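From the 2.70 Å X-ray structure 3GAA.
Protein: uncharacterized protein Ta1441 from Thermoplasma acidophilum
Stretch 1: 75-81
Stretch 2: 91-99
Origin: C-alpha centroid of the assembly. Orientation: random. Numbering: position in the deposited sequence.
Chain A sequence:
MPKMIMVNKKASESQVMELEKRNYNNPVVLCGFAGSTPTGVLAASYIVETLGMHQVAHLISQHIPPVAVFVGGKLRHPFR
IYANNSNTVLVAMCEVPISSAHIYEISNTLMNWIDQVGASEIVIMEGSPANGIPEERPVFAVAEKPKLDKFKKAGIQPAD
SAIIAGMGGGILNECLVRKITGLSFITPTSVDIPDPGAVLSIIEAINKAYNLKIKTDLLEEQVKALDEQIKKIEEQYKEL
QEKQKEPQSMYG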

ATOM      1  N   LEU A  75     -30.395  26.303   3.305  1.00 41.41           N
ATOM      2  CA  LEU A  75     -28.994  25.886   3.235  1.00 40.15           C
ATOM      3  C   LEU A  75     -28.831  24.523   2.534  1.00 39.52           C
ATOM      4  O   LEU A  75     -29.461  23.547   2.898  1.00 38.89           O
ATOM      5  CB  LEU A  75     -28.398  25.841   4.635  1.00 39.59           C
ATOM      6  CG  LEU A  75     -26.884  25.711   4.751  1.00 38.83           C
ATOM      7  CD1 LEU A  75     -26.231  26.908   4.047  1.00 39.13           C
ATOM      8  CD2 LEU A  75     -26.459  25.606   6.221  1.00 34.36           C
ATOM      9  N   ARG A  76     -28.009  24.449   1.502  1.00 39.07           N
ATOM     10  CA  ARG A  76     -27.594  23.148   1.021  1.00 39.19           C
ATOM     11  C   ARG A  76     -26.266  23.095   0.317  1.00 39.50           C
ATOM     12  O   ARG A  76     -25.732  24.083  -0.190  1.00 39.63           O
ATOM     13  CB  ARG A  76     -28.609  22.461   0.126  1.00 39.07           C
ATOM     14  CG  ARG A  76     -29.707  23.249  -0.408  1.00 39.77           C
ATOM     15  CD  ARG A  76     -29.342  24.113  -1.534  1.00 41.38           C
ATOM     16  NE  ARG A  76     -30.219  25.282  -1.469  1.00 43.94           N
ATOM     17  CZ  ARG A  76     -30.728  25.956  -2.489  1.00 45.80           C
ATOM     18  NH1 ARG A  76     -31.476  27.017  -2.211  1.00 49.26           N
ATOM     19  NH2 ARG A  76     -30.482  25.624  -3.753  1.00 44.23           N
ATOM     20  N   HIS A  77     -25.757  21.880   0.282  1.00 39.13           N
ATOM     21  CA  HIS A  77     -24.580  21.592  -0.471  1.00 39.12           C
ATOM     22  C   HIS A  77     -24.910  21.666  -1.977  1.00 38.37           C
ATOM     23  O   HIS A  77     -25.976  21.228  -2.419  1.00 38.70           O
ATOM     24  CB  HIS A  77     -24.132  20.198  -0.045  1.00 39.10           C
ATOM     25  CG  HIS A  77     -22.825  19.776  -0.602  1.00 38.95           C
ATOM     26  ND1 HIS A  77     -22.684  19.322  -1.895  1.00 39.46           N
ATOM     27  CD2 HIS A  77     -21.604  19.691  -0.031  1.00 38.67           C
ATOM     28  CE1 HIS A  77     -21.426  18.976  -2.099  1.00 38.60           C
ATOM     29  NE2 HIS A  77     -20.753  19.177  -0.978  1.00 37.99           N
ATOM     30  N   PRO A  78     -23.988  22.194  -2.774  1.00 37.59           N
ATOM     31  CA  PRO A  78     -24.149  22.402  -4.220  1.00 37.27           C
ATOM     32  C   PRO A  78     -24.372  21.190  -5.124  1.00 37.04           C
ATOM     33  O   PRO A  78     -24.923  21.365  -6.184  1.00 37.18           O
ATOM     34  CB  PRO A  78     -22.813  23.013  -4.619  1.00 37.23           C
ATOM     35  CG  PRO A  78     -21.873  22.497  -3.625  1.00 37.54           C
ATOM     36  CD  PRO A  78     -22.640  22.582  -2.344  1.00 37.76           C
ATOM     37  N   PHE A  79     -23.897  19.999  -4.759  1.00 37.38           N
ATOM     38  CA  PHE A  79     -24.039  18.786  -5.592  1.00 36.98           C
ATOM     39  C   PHE A  79     -24.773  17.675  -4.815  1.00 36.52           C
ATOM     40  O   PHE A  79     -24.193  17.080  -3.893  1.00 36.64           O
ATOM     41  CB  PHE A  79     -22.658  18.298  -6.024  1.00 37.28           C
ATOM     42  CG  PHE A  79     -22.646  17.442  -7.291  1.00 38.29           C
ATOM     43  CD1 PHE A  79     -23.526  16.422  -7.486  1.00 40.42           C
ATOM     44  CD2 PHE A  79     -21.678  17.634  -8.246  1.00 40.07           C
ATOM     45  CE1 PHE A  79     -23.470  15.643  -8.615  1.00 40.57           C
ATOM     46  CE2 PHE A  79     -21.629  16.864  -9.368  1.00 39.06           C
ATOM     47  CZ  PHE A  79     -22.521  15.885  -9.561  1.00 39.24           C
ATOM     48  N   ARG A  80     -26.007  17.369  -5.259  1.00 35.59           N
ATOM     49  CA  ARG A  80     -26.967  16.501  -4.565  1.00 34.86           C
ATOM     50  C   ARG A  80     -27.561  15.495  -5.526  1.00 33.52           C
ATOM     51  O   ARG A  80     -27.734  15.795  -6.669  1.00 33.51           O
ATOM     52  CB  ARG A  80     -28.085  17.332  -3.967  1.00 34.69           C
ATOM     53  CG  ARG A  80     -27.622  18.086  -2.753  1.00 38.97           C
ATOM     54  CD  ARG A  80     -28.620  19.113  -2.163  1.00 42.97           C
ATOM     55  NE  ARG A  80     -28.540  20.318  -2.971  1.00 47.60           N
ATOM     56  CZ  ARG A  80     -29.377  20.609  -3.956  1.00 50.00           C
ATOM     57  NH1 ARG A  80     -30.399  19.802  -4.210  1.00 51.12           N
ATOM     58  NH2 ARG A  80     -29.197  21.706  -4.675  1.00 48.92           N
ATOM     59  N   ILE A  81     -27.874  14.299  -5.033  1.00 32.40           N
ATOM     60  CA  ILE A  81     -28.480  13.260  -5.821  1.00 31.32           C
ATOM     61  C   ILE A  81     -29.737  12.810  -5.137  1.00 31.36           C
ATOM     62  O   ILE A  81     -29.720  12.533  -3.966  1.00 30.95           O
ATOM     63  CB  ILE A  81     -27.529  12.081  -6.026  1.00 31.72           C
ATOM     64  CG1 ILE A  81     -26.200  12.615  -6.607  1.00 31.53           C
ATOM     65  CG2 ILE A  81     -28.196  11.006  -6.894  1.00 26.47           C
ATOM     66  CD1 ILE A  81     -25.226  11.566  -6.882  1.00 29.21           C
ATOM     67  N   VAL A  91     -32.136  11.791  -9.772  1.00 33.60           N
ATOM     68  CA  VAL A  91     -31.690  13.059 -10.334  1.00 33.32           C
ATOM     69  C   VAL A  91     -30.370  13.483  -9.691  1.00 34.19           C
ATOM     70  O   VAL A  91     -30.206  13.430  -8.487  1.00 33.42           O
ATOM     71  CB  VAL A  91     -32.705  14.203 -10.169  1.00 33.40           C
ATOM     72  CG1 VAL A  91     -31.994  15.536 -10.512  1.00 29.68           C
ATOM     73  CG2 VAL A  91     -34.046  13.905 -10.995  1.00 30.45           C
ATOM     74  N   ALA A  92     -29.418  13.855 -10.532  1.00 35.11           N
ATOM     75  CA  ALA A  92     -28.146  14.308 -10.083  1.00 35.50           C
ATOM     76  C   ALA A  92     -28.130  15.746 -10.507  1.00 36.08           C
ATOM     77  O   ALA A  92     -28.383  16.034 -11.675  1.00 35.93           O
ATOM     78  CB  ALA A  92     -27.062  13.515 -10.766  1.00 35.14           C
ATOM     79  N   MET A  93     -27.899  16.652  -9.565  1.00 37.09           N
ATOM     80  CA  MET A  93     -27.787  18.074  -9.908  1.00 38.59           C
ATOM     81  C   MET A  93     -26.685  18.747  -9.208  1.00 38.46           C
ATOM     82  O   MET A  93     -26.417  18.478  -8.040  1.00 38.21           O
ATOM     83  CB  MET A  93     -29.036  18.891  -9.600  1.00 39.45           C
ATOM     84  CG  MET A  93     -29.465  19.010  -8.132  1.00 42.18           C
ATOM     85  SD  MET A  93     -31.043  19.914  -8.221  1.00 49.52           S
ATOM     86  CE  MET A  93     -31.908  19.745  -6.665  1.00 48.70           C
ATOM     87  N   CYS A  94     -26.087  19.681  -9.931  1.00 38.28           N
ATOM     88  CA  CYS A  94     -25.080  20.534  -9.373  1.00 37.82           C
ATOM     89  C   CYS A  94     -25.343  22.008  -9.663  1.00 36.39           C
ATOM     90  O   CYS A  94     -25.409  22.414 -10.805  1.00 35.81           O
ATOM     91  CB  CYS A  94     -23.740  20.110  -9.915  1.00 38.46           C
ATOM     92  SG  CYS A  94     -22.417  20.924  -8.961  1.00 42.27           S
ATOM     93  N   GLU A  95     -25.490  22.796  -8.616  1.00 35.70           N
ATOM     94  CA  GLU A  95     -25.967  24.163  -8.737  1.00 35.85           C
ATOM     95  C   GLU A  95     -24.908  25.224  -9.021  1.00 35.75           C
ATOM     96  O   GLU A  95     -25.247  26.399  -9.102  1.00 35.85           O
ATOM     97  CB  GLU A  95     -26.660  24.550  -7.449  1.00 36.05           C
ATOM     98  CG  GLU A  95     -27.832  23.648  -7.112  1.00 38.87           C
ATOM     99  CD  GLU A  95     -28.763  24.196  -6.002  1.00 42.17           C
ATOM    100  OE1 GLU A  95     -28.325  24.193  -4.829  1.00 43.52           O
ATOM    101  OE2 GLU A  95     -29.952  24.566  -6.279  1.00 45.85           O
ATOM    102  N   VAL A  96     -23.637  24.833  -9.108  1.00 35.39           N
ATOM    103  CA  VAL A  96     -22.544  25.768  -9.250  1.00 35.46           C
ATOM    104  C   VAL A  96     -21.591  25.195 -10.279  1.00 36.74           C
ATOM    105  O   VAL A  96     -21.433  24.001 -10.380  1.00 37.69           O
ATOM    106  CB  VAL A  96     -21.818  26.086  -7.888  1.00 35.22           C
ATOM    107  CG1 VAL A  96     -22.828  26.522  -6.846  1.00 35.06           C
ATOM    108  CG2 VAL A  96     -20.993  24.935  -7.367  1.00 32.79           C
ATOM    109  N   PRO A  97     -20.962  26.036 -11.080  1.00 37.65           N
ATOM    110  CA  PRO A  97     -20.321  25.409 -12.213  1.00 38.09           C
ATOM    111  C   PRO A  97     -19.001  24.726 -11.870  1.00 38.63           C
ATOM    112  O   PRO A  97     -18.238  25.196 -11.020  1.00 40.02           O
ATOM    113  CB  PRO A  97     -20.133  26.572 -13.176  1.00 38.07           C
ATOM    114  CG  PRO A  97     -20.115  27.820 -12.286  1.00 37.60           C
ATOM    115  CD  PRO A  97     -20.925  27.511 -11.124  1.00 38.09           C
ATOM    116  N   ILE A  98     -18.749  23.629 -12.553  1.00 39.30           N
ATOM    117  CA  ILE A  98     -17.533  22.869 -12.425  1.00 40.12           C
ATOM    118  C   ILE A  98     -16.533  23.315 -13.490  1.00 40.87           C
ATOM    119  O   ILE A  98     -16.785  23.294 -14.694  1.00 40.64           O
ATOM    120  CB  ILE A  98     -17.817  21.411 -12.631  1.00 40.31           C
ATOM    121  CG1 ILE A  98     -18.688  20.912 -11.487  1.00 40.95           C
ATOM    122  CG2 ILE A  98     -16.521  20.648 -12.733  1.00 40.67           C
ATOM    123  CD1 ILE A  98     -19.728  19.884 -11.964  1.00 44.60           C
ATOM    124  N   SER A  99     -15.384  23.758 -13.045  1.00 41.96           N
ATOM    125  CA  SER A  99     -14.333  24.112 -13.966  1.00 42.34           C
ATOM    126  C   SER A  99     -14.075  22.965 -14.935  1.00 42.40           C
ATOM    127  O   SER A  99     -14.098  21.795 -14.557  1.00 43.08           O
ATOM    128  CB  SER A  99     -13.069  24.389 -13.179  1.00 42.54           C
ATOM    129  OG  SER A  99     -11.932  24.100 -13.965  1.00 46.73           O
TER

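The two stretches are joined as neighbouring antiparallel β-strands, with a backbone ladder at the centre, an apolar face built on Phe-79 and Cys-94, and on the other face two arginines that converge on the carboxylate of Glu-95. Strand 79-81 runs against strand 91-94 with their directions 172° apart and their axes 4.9 Å apart at closest approach, and the contact buries 550 Å² in total.

The ladder rests on the hydrogen-bonded pair Arg-80 and Met-93. Arg-80 N donates to Met-93 O, and Met-93 N donates to Arg-80 O, both at 3.0 Å and nearly straight. One step beyond the regular strands, Glu-95 N reaches Pro-78 O at 2.9 Å and extends the pattern. Proline suits this position because only its carbonyl is called upon; it has no amide hydrogen to give. In the non-hydrogen-bonded pairs the chains come closer, with 4.3 Å between Phe-79 CA and Cys-94 CA, and 4.4 Å between Ile-81 CA and Ala-92 CA. There the CA hydrogens turn toward carbonyl oxygens, as in the contacts of Phe-79 CA with Met-93 O at 3.4 Å and Ile-81 CA with Val-91 O at 3.2 Å.

Phe-79, Ile-81, Ala-92 and Cys-94 send their side chains to the same face. With chi1 in t, the Phe-79 ring receives Cys-94 CB over one face, 3.9 Å from the ring centroid, while Cys-94 SG lies obliquely, 3.4 Å from Phe-79 CD2. A small, polarizable cysteine fits well against an aromatic ring at such short range. Farther along, Ile-81 CG1 meets Ala-92 CB at 4.3 Å; the isoleucine supplies the reach, since alanine offers a single methyl. Beyond the strand, Pro-78 CB packs on Val-96 CG2 at 3.8 Å, a contact between two compact apolar groups that need no polar partner.

The opposite face carries Arg-80 and Met-93, and its charged centre is Glu-95, just past the end of its strand. Glu-95 points its CA-to-CB bond toward the first stretch, and its extended chi2 (t) helps carry the carboxylate out to both guanidinium groups. Arg-76 NH2 forms a salt bridge with Glu-95 OE2 at 2.8 Å and also donates a hydrogen bond to Glu-95 OE1 at 2.8 Å, so one nitrogen spans both oxygens. Arg-80 NH2 forms a second salt bridge with Glu-95 OE1 at 2.6 Å, although the placement of that nitrogen in the model is less certain. Both arginines meet the acid at the guanidinium edge, where their N-H groups lie. The bend at chi3 (m) of Arg-80 accompanies a further anchor within its own stretch, a hydrogen bond from Arg-80 NE to His-77 O at 2.8 Å. A long side chain with several donors suits this buried position: it shares the carboxylate of Glu-95 with Arg-76, and its NE satisfies a loop carbonyl. His-77 in turn steadies the start of the strand, its ND1 accepting a hydrogen bond from Phe-79 N at 3.2 Å.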